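Local structure of Dye type peroxidase A (Streptomyces lividans 1326, 6GZW) at residues 17-22 with 83-88; 99-104 with 212-217; 111-116 with 339-344; 225-230 with 315-320. The protein probably catalyses the peroxide-dependent oxidation of dyes and related substrates at a haem iron, as in other dye-decolourising peroxidases. One frame throughout, in Å; residues are numbered along the deposited sequence.

Contact 1. Residues 17-22 with 83-88; sequences KHQPGI and TVTFGF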
# COMPACT_ATOMS: atom_id res chain seq x y z
N LYS A 17 28.25 4.21 -9.76
CA LYS A 17 28.73 3.02 -10.46
C LYS A 17 27.60 1.98 -10.66
O LYS A 17 27.47 1.40 -11.73
CB LYS A 17 29.90 2.42 -9.67
CG LYS A 17 30.51 1.16 -10.25
CD LYS A 17 31.57 0.65 -9.28
CE LYS A 17 32.45 -0.44 -9.87
NZ LYS A 17 33.56 -0.77 -8.92
N HIS A 18 26.79 1.78 -9.62
CA HIS A 18 25.65 0.86 -9.64
C HIS A 18 24.35 1.67 -9.62
O HIS A 18 24.32 2.76 -9.07
CB HIS A 18 25.68 -0.06 -8.42
CG HIS A 18 26.98 -0.78 -8.25
ND1 HIS A 18 27.50 -1.61 -9.22
CD2 HIS A 18 27.89 -0.76 -7.25
CE1 HIS A 18 28.66 -2.09 -8.81
NE2 HIS A 18 28.93 -1.58 -7.63
N GLN A 19 23.30 1.12 -10.23
CA GLN A 19 21.96 1.72 -10.08
C GLN A 19 21.49 1.59 -8.65
O GLN A 19 21.82 0.58 -7.99
CB GLN A 19 20.97 1.05 -11.01
CG GLN A 19 21.07 1.45 -12.47
CD GLN A 19 19.88 0.95 -13.26
OE1 GLN A 19 18.75 1.46 -13.08
NE2 GLN A 19 20.09 -0.02 -14.13
N PRO A 20 20.71 2.58 -8.17
CA PRO A 20 20.04 2.47 -6.87
C PRO A 20 18.97 1.36 -6.88
O PRO A 20 18.56 0.87 -7.94
CB PRO A 20 19.39 3.85 -6.71
CG PRO A 20 19.04 4.21 -8.09
CD PRO A 20 20.18 3.73 -8.95
N GLY A 21 18.56 0.91 -5.70
CA GLY A 21 17.55 -0.14 -5.57
C GLY A 21 18.06 -1.57 -5.53
O GLY A 21 17.28 -2.50 -5.71
N ILE A 22 19.37 -1.75 -5.33
CA ILE A 22 19.99 -3.05 -5.25
C ILE A 22 20.52 -3.24 -3.85
O ILE A 22 20.12 -4.18 -3.14
CB ILE A 22 21.08 -3.23 -6.33
CG1 ILE A 22 20.50 -2.98 -7.72
CG2 ILE A 22 21.66 -4.65 -6.28
CD1 ILE A 22 21.52 -2.99 -8.84
N THR A 83 13.86 5.51 -4.87
CA THR A 83 14.75 4.96 -5.88
C THR A 83 13.95 4.48 -7.06
O THR A 83 12.81 4.03 -6.94
CB THR A 83 15.68 3.82 -5.41
OG1 THR A 83 14.89 2.67 -5.02
CG2 THR A 83 16.50 4.26 -4.23
N VAL A 84 14.57 4.60 -8.23
CA VAL A 84 14.05 4.09 -9.50
C VAL A 84 15.18 3.30 -10.17
O VAL A 84 16.29 3.81 -10.30
CB VAL A 84 13.59 5.23 -10.44
CG1 VAL A 84 12.83 4.64 -11.62
CG2 VAL A 84 12.72 6.20 -9.68
N THR A 85 14.87 2.08 -10.58
CA THR A 85 15.81 1.14 -11.18
C THR A 85 15.24 0.56 -12.46
O THR A 85 14.05 0.23 -12.51
CB THR A 85 16.01 -0.05 -10.23
OG1 THR A 85 16.17 0.43 -8.90
CG2 THR A 85 17.16 -0.89 -10.65
N PHE A 86 16.09 0.39 -13.48
CA PHE A 86 15.66 -0.01 -14.81
C PHE A 86 16.32 -1.30 -15.29
O PHE A 86 17.56 -1.44 -15.15
CB PHE A 86 16.02 1.10 -15.81
CG PHE A 86 15.45 2.47 -15.45
CD1 PHE A 86 14.11 2.79 -15.73
CD2 PHE A 86 16.23 3.42 -14.79
CE1 PHE A 86 13.59 4.01 -15.40
CE2 PHE A 86 15.70 4.66 -14.44
CZ PHE A 86 14.37 4.95 -14.75
N GLY A 87 15.55 -2.18 -15.94
CA GLY A 87 16.10 -3.39 -16.56
C GLY A 87 15.51 -3.72 -17.91
O GLY A 87 14.47 -3.16 -18.30
N PHE A 88 16.18 -4.62 -18.63
CA PHE A 88 15.80 -5.09 -19.95
C PHE A 88 15.57 -6.60 -19.92
O PHE A 88 16.41 -7.35 -19.38
CB PHE A 88 16.91 -4.78 -20.98
CG PHE A 88 17.27 -3.34 -21.05
CD1 PHE A 88 18.15 -2.79 -20.13
CD2 PHE A 88 16.70 -2.51 -22.00
CE1 PHE A 88 18.48 -1.44 -20.15
CE2 PHE A 88 17.01 -1.17 -22.03
CZ PHE A 88 17.90 -0.63 -21.11
O HOH W 1 18.69 4.07 -11.91
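The carboxamide of Gln-19 pairs with both backbone polar atoms of Phe-86. The N-H of Phe-86 donates to OE1 of Gln-19 at 2.9 Å, while NE2 of Gln-19 returns a bond to the Phe-86 carbonyl O at 3.1 Å. Both bonds lie on carbonyl lone pairs, so the amide meets the strand much as a backbone peptide would; a carboxamide suits the place because it offers donor and acceptor side by side, and the chain, extended beyond CG, carries it that far. OE1 also accepts a hydrogen bond from a water, which donates a second one to the carbonyl O of Val-84, and NE2 has a second acceptor in the O of Pro-361. Next to this pair, OG1 of Thr-85, the residue before Phe-86, gives a short 2.6 Å bond to the Pro-20 carbonyl O, reaching it from 34° out of the carbonyl plane. The Pro-20 ring lies against the strand, its CB 3.8 Å from CG2 of Thr-83. Gly-21 suits its place twice over: a side chain would strike OG1 of Thr-85, and the backbone, with phi at 91°, would press it against the preceding carbonyl. Farther out, helix 43-61 packs on Pro-20 and Phe-86, and strand 126-132 pairs with Thr-83 and Thr-85. Beside strand 350-360, Gln-19 thus prolongs the hydrogen-bonding of the antiparallel sheet with a side-chain amide, within the ferredoxin-like fold of the dimeric alpha-beta barrel clan.

Contact 2. Residues 99-104 with 212-217; sequences EKQRPV and PAWMAN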
# COMPACT_ATOMS: atom_id res chain seq x y z
N GLU A 99 20.03 -8.36 -30.87
CA GLU A 99 20.23 -9.79 -30.56
C GLU A 99 21.70 -10.08 -30.22
O GLU A 99 22.01 -10.74 -29.25
CB GLU A 99 19.77 -10.68 -31.73
CG GLU A 99 18.26 -10.66 -32.04
CD GLU A 99 17.83 -9.62 -33.08
OE1 GLU A 99 18.48 -8.56 -33.23
OE2 GLU A 99 16.80 -9.89 -33.74
N LYS A 100 22.61 -9.50 -30.99
CA LYS A 100 24.04 -9.67 -30.74
C LYS A 100 24.50 -9.19 -29.35
O LYS A 100 25.50 -9.68 -28.85
CB LYS A 100 24.87 -9.02 -31.85
CG LYS A 100 24.78 -9.77 -33.16
CD LYS A 100 25.57 -9.12 -34.29
CE LYS A 100 25.26 -9.84 -35.60
NZ LYS A 100 26.23 -9.51 -36.66
N GLN A 101 23.74 -8.27 -28.73
CA GLN A 101 24.04 -7.73 -27.38
C GLN A 101 23.23 -8.38 -26.23
O GLN A 101 23.38 -7.98 -25.06
CB GLN A 101 23.76 -6.23 -27.36
CG GLN A 101 24.59 -5.40 -28.33
CD GLN A 101 26.07 -5.41 -28.04
OE1 GLN A 101 26.53 -5.79 -26.95
NE2 GLN A 101 26.84 -4.98 -29.03
N ARG A 102 22.39 -9.37 -26.55
CA ARG A 102 21.56 -10.04 -25.55
C ARG A 102 22.46 -10.92 -24.69
O ARG A 102 23.10 -11.82 -25.23
CB ARG A 102 20.51 -10.91 -26.23
CG ARG A 102 19.46 -11.45 -25.28
CD ARG A 102 18.49 -12.36 -25.98
NE ARG A 102 19.13 -13.65 -26.25
CZ ARG A 102 19.57 -14.10 -27.43
NH1 ARG A 102 19.42 -13.40 -28.56
NH2 ARG A 102 20.15 -15.30 -27.49
N PRO A 103 22.53 -10.67 -23.36
CA PRO A 103 23.40 -11.53 -22.54
C PRO A 103 22.88 -12.96 -22.44
O PRO A 103 21.65 -13.16 -22.44
CB PRO A 103 23.39 -10.84 -21.17
CG PRO A 103 22.77 -9.47 -21.38
CD PRO A 103 21.86 -9.64 -22.55
N VAL A 104 23.80 -13.93 -22.36
CA VAL A 104 23.46 -15.35 -22.13
C VAL A 104 22.69 -15.46 -20.80
O VAL A 104 21.82 -16.34 -20.63
CB VAL A 104 24.72 -16.26 -22.08
CG1 VAL A 104 24.38 -17.67 -21.62
CG2 VAL A 104 25.39 -16.32 -23.44
N PRO A 212 28.30 -9.14 -22.00
CA PRO A 212 28.54 -8.04 -22.94
C PRO A 212 28.90 -6.77 -22.18
O PRO A 212 28.42 -6.54 -21.06
CB PRO A 212 27.20 -7.91 -23.69
CG PRO A 212 26.20 -8.73 -22.94
CD PRO A 212 26.86 -9.34 -21.73
N ALA A 213 29.77 -5.95 -22.77
CA ALA A 213 30.33 -4.80 -22.06
C ALA A 213 29.27 -3.81 -21.58
O ALA A 213 29.48 -3.18 -20.56
CB ALA A 213 31.36 -4.10 -22.95
N TRP A 214 28.13 -3.71 -22.27
CA TRP A 214 27.09 -2.77 -21.85
C TRP A 214 26.53 -3.10 -20.45
O TRP A 214 25.93 -2.23 -19.81
CB TRP A 214 25.94 -2.68 -22.88
CG TRP A 214 25.02 -3.84 -22.93
CD1 TRP A 214 25.10 -4.92 -23.76
CD2 TRP A 214 23.84 -4.04 -22.13
NE1 TRP A 214 24.06 -5.79 -23.52
CE2 TRP A 214 23.27 -5.27 -22.53
CE3 TRP A 214 23.21 -3.30 -21.13
CZ2 TRP A 214 22.11 -5.78 -21.94
CZ3 TRP A 214 22.05 -3.81 -20.55
CH2 TRP A 214 21.51 -5.02 -20.96
N MET A 215 26.71 -4.34 -19.98
CA MET A 215 26.29 -4.73 -18.63
C MET A 215 27.30 -4.50 -17.49
O MET A 215 27.04 -4.89 -16.35
CB MET A 215 25.80 -6.18 -18.64
CG MET A 215 24.32 -6.33 -18.96
SD MET A 215 23.21 -5.55 -17.77
CE MET A 215 23.52 -6.59 -16.33
N ALA A 216 28.44 -3.88 -17.80
CA ALA A 216 29.47 -3.61 -16.78
C ALA A 216 28.94 -2.92 -15.52
O ALA A 216 28.19 -1.95 -15.62
CB ALA A 216 30.61 -2.80 -17.39
N ASN A 217 29.26 -3.47 -14.35
CA ASN A 217 28.75 -3.01 -13.06
C ASN A 217 27.22 -3.19 -12.87
O ASN A 217 26.66 -2.65 -11.92
CB ASN A 217 29.16 -1.58 -12.80
CG ASN A 217 30.65 -1.38 -13.00
OD1 ASN A 217 31.45 -2.17 -12.48
ND2 ASN A 217 31.04 -0.36 -13.77
O HOH W 2 28.15 -4.16 -25.17
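The indole of Trp-214 has Met-215 on one face, where CG lies 3.5 Å above the ring plane and offset toward the rim. At its edge, in the ring plane, sit a water and the carbonyl O of Gln-101. The carbonyl receives the indole N-H: NE1 to Gln-101 O is 2.8 Å, nearly straight at 167° and on a carbonyl lone pair. Tryptophan suits the place because one side chain supplies both a broad apolar surface and a donor. The Gln-101 amide stands steeply to the ring, 76° from it, with OE1 3.6 Å from CD1 of Trp-214. The water donates to OE1 of Gln-101 and accepts from the backbone N of Trp-214. Two prolines complete the apolar side: CB of Pro-103 touches CD of Pro-212 at 3.8 Å, the rings crossing at about a right angle, and CG of Pro-103 lies 3.8 Å from CZ2 of Trp-214. A leucine in place of Trp-214 would lack the N-H and would probably leave the Gln-101 carbonyl without this donor and loosen the packing on Pro-103. Around this meeting of two short 3-10 turns, Phe-93 of helix 90-95 and Tyr-220 of strand 219-228 back Pro-103, while Leu-374 of helix 372-375 touches Gln-101 and Trp-214.

Contact 3. Residues 111-116 with 339-344; sequences DFSSDH and KLDRGD. With HEM (protoporphyrin IX containing Fe), chain C.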
# COMPACT_ATOMS: atom_id res chain seq x y z
N ASP A 111 11.42 -24.11 -16.53
CA ASP A 111 10.04 -24.31 -16.17
C ASP A 111 10.06 -25.25 -14.98
O ASP A 111 10.15 -26.46 -15.14
CB ASP A 111 9.23 -24.87 -17.36
CG ASP A 111 9.17 -23.89 -18.53
OD1 ASP A 111 8.50 -22.84 -18.41
OD2 ASP A 111 9.82 -24.15 -19.56
N PHE A 112 10.04 -24.69 -13.77
CA PHE A 112 10.08 -25.50 -12.55
C PHE A 112 8.78 -26.24 -12.37
O PHE A 112 7.72 -25.71 -12.71
CB PHE A 112 10.35 -24.62 -11.32
CG PHE A 112 11.62 -23.84 -11.40
CD1 PHE A 112 12.84 -24.43 -11.08
CD2 PHE A 112 11.62 -22.52 -11.83
CE1 PHE A 112 14.02 -23.70 -11.15
CE2 PHE A 112 12.79 -21.78 -11.89
CZ PHE A 112 14.00 -22.39 -11.57
N SER A 113 8.85 -27.46 -11.84
CA SER A 113 7.65 -28.26 -11.63
C SER A 113 6.60 -27.53 -10.77
O SER A 113 5.40 -27.69 -10.99
CB SER A 113 8.01 -29.64 -11.03
OG SER A 113 8.27 -29.54 -9.63
N SER A 114 7.05 -26.72 -9.81
CA SER A 114 6.14 -25.98 -8.92
C SER A 114 5.62 -24.66 -9.53
O SER A 114 4.85 -23.96 -8.88
CB SER A 114 6.82 -25.71 -7.57
OG SER A 114 8.02 -24.94 -7.71
N ASP A 115 6.02 -24.29 -10.75
CA ASP A 115 5.55 -23.02 -11.35
C ASP A 115 4.04 -23.03 -11.59
O ASP A 115 3.48 -24.03 -12.05
CB ASP A 115 6.20 -22.78 -12.71
CG ASP A 115 7.58 -22.19 -12.63
OD1 ASP A 115 8.07 -21.87 -11.53
OD2 ASP A 115 8.17 -22.01 -13.73
N HIS A 116 3.39 -21.90 -11.35
CA HIS A 116 2.01 -21.66 -11.73
C HIS A 116 1.90 -20.23 -12.26
O HIS A 116 1.11 -19.42 -11.76
CB HIS A 116 1.08 -21.92 -10.54
CG HIS A 116 1.16 -23.32 -10.03
ND1 HIS A 116 1.93 -23.69 -8.93
CD2 HIS A 116 0.61 -24.47 -10.49
CE1 HIS A 116 1.81 -24.99 -8.73
NE2 HIS A 116 1.01 -25.48 -9.66
N LYS A 339 16.71 -26.66 -6.45
CA LYS A 339 16.73 -27.39 -5.18
C LYS A 339 15.47 -27.19 -4.37
O LYS A 339 14.98 -28.13 -3.75
CB LYS A 339 17.88 -26.93 -4.32
CG LYS A 339 17.98 -27.70 -3.01
CD LYS A 339 19.38 -27.62 -2.46
CE LYS A 339 20.33 -28.48 -3.26
NZ LYS A 339 21.71 -28.16 -2.84
N LEU A 340 14.95 -25.95 -4.33
CA LEU A 340 13.73 -25.72 -3.52
C LEU A 340 12.48 -26.37 -4.09
O LEU A 340 11.56 -26.78 -3.33
CB LEU A 340 13.46 -24.22 -3.37
CG LEU A 340 14.55 -23.32 -2.81
CD1 LEU A 340 13.98 -21.94 -2.55
CD2 LEU A 340 15.22 -23.90 -1.58
N ASP A 341 12.43 -26.44 -5.42
CA ASP A 341 11.23 -26.77 -6.20
C ASP A 341 10.35 -27.83 -5.52
O ASP A 341 9.21 -27.55 -5.11
CB ASP A 341 11.66 -27.16 -7.62
CG ASP A 341 10.50 -27.48 -8.51
OD1 ASP A 341 9.55 -26.69 -8.55
OD2 ASP A 341 10.53 -28.54 -9.19
N ARG A 342 10.92 -29.03 -5.35
CA ARG A 342 10.31 -30.12 -4.56
C ARG A 342 10.98 -30.37 -3.20
O ARG A 342 10.34 -30.94 -2.29
CB ARG A 342 10.37 -31.44 -5.38
CG ARG A 342 9.54 -31.43 -6.67
CD ARG A 342 9.32 -32.83 -7.22
NE ARG A 342 10.48 -33.40 -7.91
CZ ARG A 342 10.66 -33.48 -9.24
NH1 ARG A 342 9.77 -33.02 -10.12
NH2 ARG A 342 11.79 -34.04 -9.70
N GLY A 343 12.26 -30.02 -3.07
CA GLY A 343 13.01 -30.29 -1.85
C GLY A 343 12.71 -29.46 -0.61
O GLY A 343 12.99 -29.89 0.49
N ASP A 344 12.13 -28.27 -0.78
CA ASP A 344 12.00 -27.32 0.32
C ASP A 344 10.71 -27.59 1.09
O ASP A 344 9.64 -27.69 0.50
CB ASP A 344 11.96 -25.91 -0.29
CG ASP A 344 12.01 -24.81 0.74
OD1 ASP A 344 12.03 -25.05 1.97
OD2 ASP A 344 12.06 -23.64 0.28
CHA HEM C . 16.40 -17.21 3.76
CHB HEM C . 11.57 -16.97 3.76
CHC HEM C . 11.60 -17.70 -1.04
CHD HEM C . 16.41 -17.93 -1.02
C1A HEM C . 15.10 -17.08 4.17
C2A HEM C . 14.70 -16.93 5.53
C3A HEM C . 13.34 -16.87 5.52
C4A HEM C . 12.91 -16.99 4.16
CMA HEM C . 12.41 -16.67 6.69
CAA HEM C . 15.59 -16.86 6.76
CBA HEM C . 16.08 -15.49 7.20
CGA HEM C . 17.04 -14.91 6.22
O1A HEM C . 18.27 -15.20 6.22
O2A HEM C . 16.62 -14.11 5.33
C1B HEM C . 11.16 -17.12 2.42
C2B HEM C . 9.80 -17.04 1.99
C3B HEM C . 9.77 -17.25 0.64
C4B HEM C . 11.20 -17.45 0.25
CMB HEM C . 8.61 -16.82 2.87
CAB HEM C . 8.63 -17.19 -0.30
CBB HEM C . 7.54 -16.48 -0.10
C1C HEM C . 12.90 -17.87 -1.46
C2C HEM C . 13.29 -18.13 -2.81
C3C HEM C . 14.67 -18.21 -2.80
C4C HEM C . 15.10 -17.97 -1.44
CMC HEM C . 12.40 -18.31 -4.00
CAC HEM C . 15.61 -18.52 -3.90
CBC HEM C . 15.35 -19.19 -5.03
C1D HEM C . 16.75 -17.68 0.31
C2D HEM C . 18.17 -17.57 0.70
C3D HEM C . 18.18 -17.38 2.03
C4D HEM C . 16.75 -17.36 2.44
CMD HEM C . 19.38 -17.64 -0.23
CAD HEM C . 19.42 -17.22 2.89
CBD HEM C . 20.02 -18.57 3.30
CGD HEM C . 21.28 -18.36 4.09
O1D HEM C . 21.25 -18.35 5.35
O2D HEM C . 22.35 -18.19 3.47
NA HEM C . 14.00 -17.22 3.35
NB HEM C . 11.93 -17.39 1.36
NC HEM C . 13.98 -17.84 -0.65
ND HEM C . 15.93 -17.64 1.38
FE HEM C . 14.00 -17.55 1.38
O HOH W 3 14.05 -15.60 1.01
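From its CB, Asp-341 sends CG anti to the backbone N (chi1 -179°), so the carboxylate leaves the helix toward residues 111-116. CG itself lies 3.2 Å from OG of Ser-113. Beyond it the two oxygens divide the work. OD1 takes the backbone N-H of Ser-114 on its syn lone pair at 2.8 Å, and the hydroxyl OG of the same serine at a very short 2.5 Å, nearly along its C-O axis; CB of Phe-112 is beside it at 3.5 Å. OD2 accepts OG of Ser-113 at 2.5 Å, met from above the carboxylate plane, and a weak bond from the N of Ser-113. What receives the acid is a type I beta turn from Phe-112 to Asp-115, closed by Asp-115 N on Phe-112 O: its two central residues present successive N-H groups, and serine adds to each a hydroxyl, with both OG atoms placed between the backbone N and the carbonyl carbon. So many donors on one carboxylate would be expected to stabilise its charged form. An alanine at Asp-341 would remove the carboxylate, and with it three good hydrogen bonds and the weak one, and would probably loosen the turn's hold on helix 333-343. Next along, CG of Arg-342 packs 3.7 Å from OG of Ser-113 at the surface. Phe-112 packs against Phe-333 and Gln-337 of the same helix, and Asp-115 is salt-bridged to Arg-224. Just before Asp-341, Leu-340 turns inward, its CD1 3.8 Å from C3C of the haem, with Ile-288 and His-285 also against its side chain.

Contact 4. Residues 225-230 with 315-320; sequences RIRMLL and VPDAGL. With HEM (protoporphyrin IX containing Fe), chain C.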
# COMPACT_ATOMS: atom_id res chain seq x y z
N ARG A 225 6.50 -13.36 -8.13
CA ARG A 225 5.31 -13.05 -7.37
C ARG A 225 4.95 -14.38 -6.70
O ARG A 225 4.41 -15.26 -7.35
CB ARG A 225 4.16 -12.56 -8.26
CG ARG A 225 2.90 -12.16 -7.48
CD ARG A 225 1.72 -11.95 -8.42
NE ARG A 225 0.50 -11.57 -7.71
CZ ARG A 225 0.25 -10.35 -7.24
NH1 ARG A 225 1.14 -9.38 -7.36
NH2 ARG A 225 -0.90 -10.09 -6.63
N ILE A 226 5.21 -14.48 -5.39
CA ILE A 226 5.01 -15.74 -4.69
C ILE A 226 3.86 -15.55 -3.71
O ILE A 226 3.98 -14.84 -2.72
CB ILE A 226 6.28 -16.18 -3.93
CG1 ILE A 226 7.49 -16.16 -4.86
CG2 ILE A 226 6.07 -17.56 -3.35
CD1 ILE A 226 8.78 -16.53 -4.17
N ARG A 227 2.73 -16.20 -4.01
CA ARG A 227 1.60 -16.14 -3.13
C ARG A 227 1.87 -16.99 -1.93
O ARG A 227 2.45 -18.07 -2.04
CB ARG A 227 0.32 -16.63 -3.83
CG ARG A 227 -0.92 -16.58 -2.93
CD ARG A 227 -2.20 -16.52 -3.74
NE ARG A 227 -2.46 -17.76 -4.47
CZ ARG A 227 -3.12 -18.81 -3.98
NH1 ARG A 227 -3.55 -18.83 -2.72
NH2 ARG A 227 -3.34 -19.85 -4.76
N MET A 228 1.54 -16.48 -0.76
CA MET A 228 1.63 -17.29 0.44
C MET A 228 0.29 -17.95 0.69
O MET A 228 -0.71 -17.31 0.73
CB MET A 228 2.05 -16.46 1.63
CG MET A 228 3.49 -15.97 1.56
SD MET A 228 3.78 -14.63 2.73
CE MET A 228 5.55 -14.72 2.80
N LEU A 229 0.29 -19.27 0.92
CA LEU A 229 -0.93 -20.01 1.20
C LEU A 229 -1.20 -19.86 2.69
O LEU A 229 -1.13 -20.81 3.47
CB LEU A 229 -0.78 -21.50 0.79
CG LEU A 229 -0.47 -21.71 -0.70
CD1 LEU A 229 -0.49 -23.19 -1.05
CD2 LEU A 229 -1.39 -20.96 -1.63
N LEU A 230 -1.64 -18.65 3.04
CA LEU A 230 -1.81 -18.28 4.44
C LEU A 230 -2.90 -19.09 5.15
O LEU A 230 -2.79 -19.37 6.35
CB LEU A 230 -2.11 -16.78 4.54
CG LEU A 230 -1.00 -15.82 4.10
CD1 LEU A 230 -1.49 -14.40 4.21
CD2 LEU A 230 0.29 -16.01 4.91
N VAL A 315 -10.00 -16.22 -0.32
CA VAL A 315 -8.58 -16.56 -0.29
C VAL A 315 -7.80 -15.27 -0.50
O VAL A 315 -8.07 -14.54 -1.47
CB VAL A 315 -8.20 -17.58 -1.39
CG1 VAL A 315 -6.72 -17.93 -1.31
CG2 VAL A 315 -9.03 -18.85 -1.23
N PRO A 316 -6.83 -14.98 0.38
CA PRO A 316 -6.11 -13.71 0.17
C PRO A 316 -5.10 -13.79 -0.96
O PRO A 316 -4.29 -14.72 -1.02
CB PRO A 316 -5.42 -13.47 1.51
CG PRO A 316 -5.22 -14.84 2.09
CD PRO A 316 -6.41 -15.65 1.63
N ASP A 317 -5.13 -12.79 -1.83
CA ASP A 317 -4.09 -12.65 -2.85
C ASP A 317 -2.94 -11.87 -2.25
O ASP A 317 -2.75 -10.68 -2.50
CB ASP A 317 -4.64 -11.97 -4.11
CG ASP A 317 -3.65 -12.01 -5.25
OD1 ASP A 317 -2.69 -12.80 -5.18
OD2 ASP A 317 -3.81 -11.26 -6.20
N ALA A 318 -2.15 -12.58 -1.44
CA ALA A 318 -1.14 -11.96 -0.58
C ALA A 318 0.10 -12.81 -0.57
O ALA A 318 0.03 -14.03 -0.71
CB ALA A 318 -1.65 -11.80 0.83
N GLY A 319 1.24 -12.17 -0.38
CA GLY A 319 2.48 -12.91 -0.43
C GLY A 319 3.71 -12.03 -0.45
O GLY A 319 3.77 -11.00 0.22
N LEU A 320 4.69 -12.46 -1.24
CA LEU A 320 5.98 -11.77 -1.33
C LEU A 320 6.32 -11.50 -2.77
O LEU A 320 6.24 -12.41 -3.61
CB LEU A 320 7.06 -12.67 -0.74
CG LEU A 320 8.43 -12.02 -0.47
CD1 LEU A 320 8.38 -11.08 0.70
CD2 LEU A 320 9.45 -13.14 -0.21
CHA HEM C . 16.40 -17.21 3.76
CHB HEM C . 11.57 -16.97 3.76
CHC HEM C . 11.60 -17.70 -1.04
CHD HEM C . 16.41 -17.93 -1.02
C1A HEM C . 15.10 -17.08 4.17
C2A HEM C . 14.70 -16.93 5.53
C3A HEM C . 13.34 -16.87 5.52
C4A HEM C . 12.91 -16.99 4.16
CMA HEM C . 12.41 -16.67 6.69
CAA HEM C . 15.59 -16.86 6.76
CBA HEM C . 16.08 -15.49 7.20
CGA HEM C . 17.04 -14.91 6.22
O1A HEM C . 18.27 -15.20 6.22
O2A HEM C . 16.62 -14.11 5.33
C1B HEM C . 11.16 -17.12 2.42
C2B HEM C . 9.80 -17.04 1.99
C3B HEM C . 9.77 -17.25 0.64
C4B HEM C . 11.20 -17.45 0.25
CMB HEM C . 8.61 -16.82 2.87
CAB HEM C . 8.63 -17.19 -0.30
CBB HEM C . 7.54 -16.48 -0.10
C1C HEM C . 12.90 -17.87 -1.46
C2C HEM C . 13.29 -18.13 -2.81
C3C HEM C . 14.67 -18.21 -2.80
C4C HEM C . 15.10 -17.97 -1.44
CMC HEM C . 12.40 -18.31 -4.00
CAC HEM C . 15.61 -18.52 -3.90
CBC HEM C . 15.35 -19.19 -5.03
C1D HEM C . 16.75 -17.68 0.31
C2D HEM C . 18.17 -17.57 0.70
C3D HEM C . 18.18 -17.38 2.03
C4D HEM C . 16.75 -17.36 2.44
CMD HEM C . 19.38 -17.64 -0.23
CAD HEM C . 19.42 -17.22 2.89
CBD HEM C . 20.02 -18.57 3.30
CGD HEM C . 21.28 -18.36 4.09
O1D HEM C . 21.25 -18.35 5.35
O2D HEM C . 22.35 -18.19 3.47
NA HEM C . 14.00 -17.22 3.35
NB HEM C . 11.93 -17.39 1.36
NC HEM C . 13.98 -17.84 -0.65
ND HEM C . 15.93 -17.64 1.38
FE HEM C . 14.00 -17.55 1.38
O HOH W 4 -0.74 -13.84 -6.23
O HOH W 5 -3.31 -17.16 -0.34
O HOH W 3 14.05 -15.60 1.01
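The carbonyl O of Ile-226 is held by one hydrogen bond, from the N-H of Leu-320 at 2.9 Å and almost straight, 171°. A weaker CA-H...O contact adds to it, CA of Gly-319 lying 3.3 Å from O of Ile-226. The N-H of Ile-226 donates in turn to the carbonyl O of Leu-320, which makes these two a hydrogen-bonded antiparallel pair; Met-228 N then donates to Ala-318 O. The neighbouring non-hydrogen-bonded pair, Arg-227 with Gly-319, is drawn together to 4.3 Å between CA atoms. Glycine is fitting, since a side chain would collide with Ile-226 O and Arg-227 CA. The extended chain of Arg-225 brings NH2 to OD2 of Asp-317 at 3.2 Å, a salt bridge that meets the carboxylate from above its plane. Asp-308 is the stronger partner of NH2, and Tyr-306 makes a cation-pi contact. Arg-227 NE pairs with Glu-353, and NH1 holds a water that also bonds the carbonyls of Met-228 and Pro-316. Leu-230 and Pro-316 pack on Arg-143 of the second subunit. Apolar side chains line the haem: Ile-226 CG2 is 3.7 Å from the vinyl carbon CBB, Leu-320 CD2 3.8 Å from it, and Met-228 CE 3.7 Å from the methyl CMB. Such a strand pair, apolar toward the porphyrin, is one wall of the haem pocket in the C-terminal half of a dye-type peroxidase.

How the contacts relate
Contacts 1, 2 and 4 are largely buried, whereas contact 3 lies at the surface. Contacts 1 and 4 both reach the same antiparallel sheet but sit on opposite sides of the chain's centre: in contact 1 a loop is tied to a strand through side-chain amide and hydroxyl, in contact 4 strand meets strand through backbone ladder and salt bridge. Contacts 1 and 2 touch, His-18 ND1 being 3.0 Å from Asn-217 O in a probable hydrogen bond, and Phe-88 packing on Trp-214. Contacts 3 and 4 both reach the haem, from helix 333-343 and strands 219-228 and 316-326, their nearest atoms about 7 Å apart; contact 3 relies on an acid, contact 2 on apolar rings and one indole N-H.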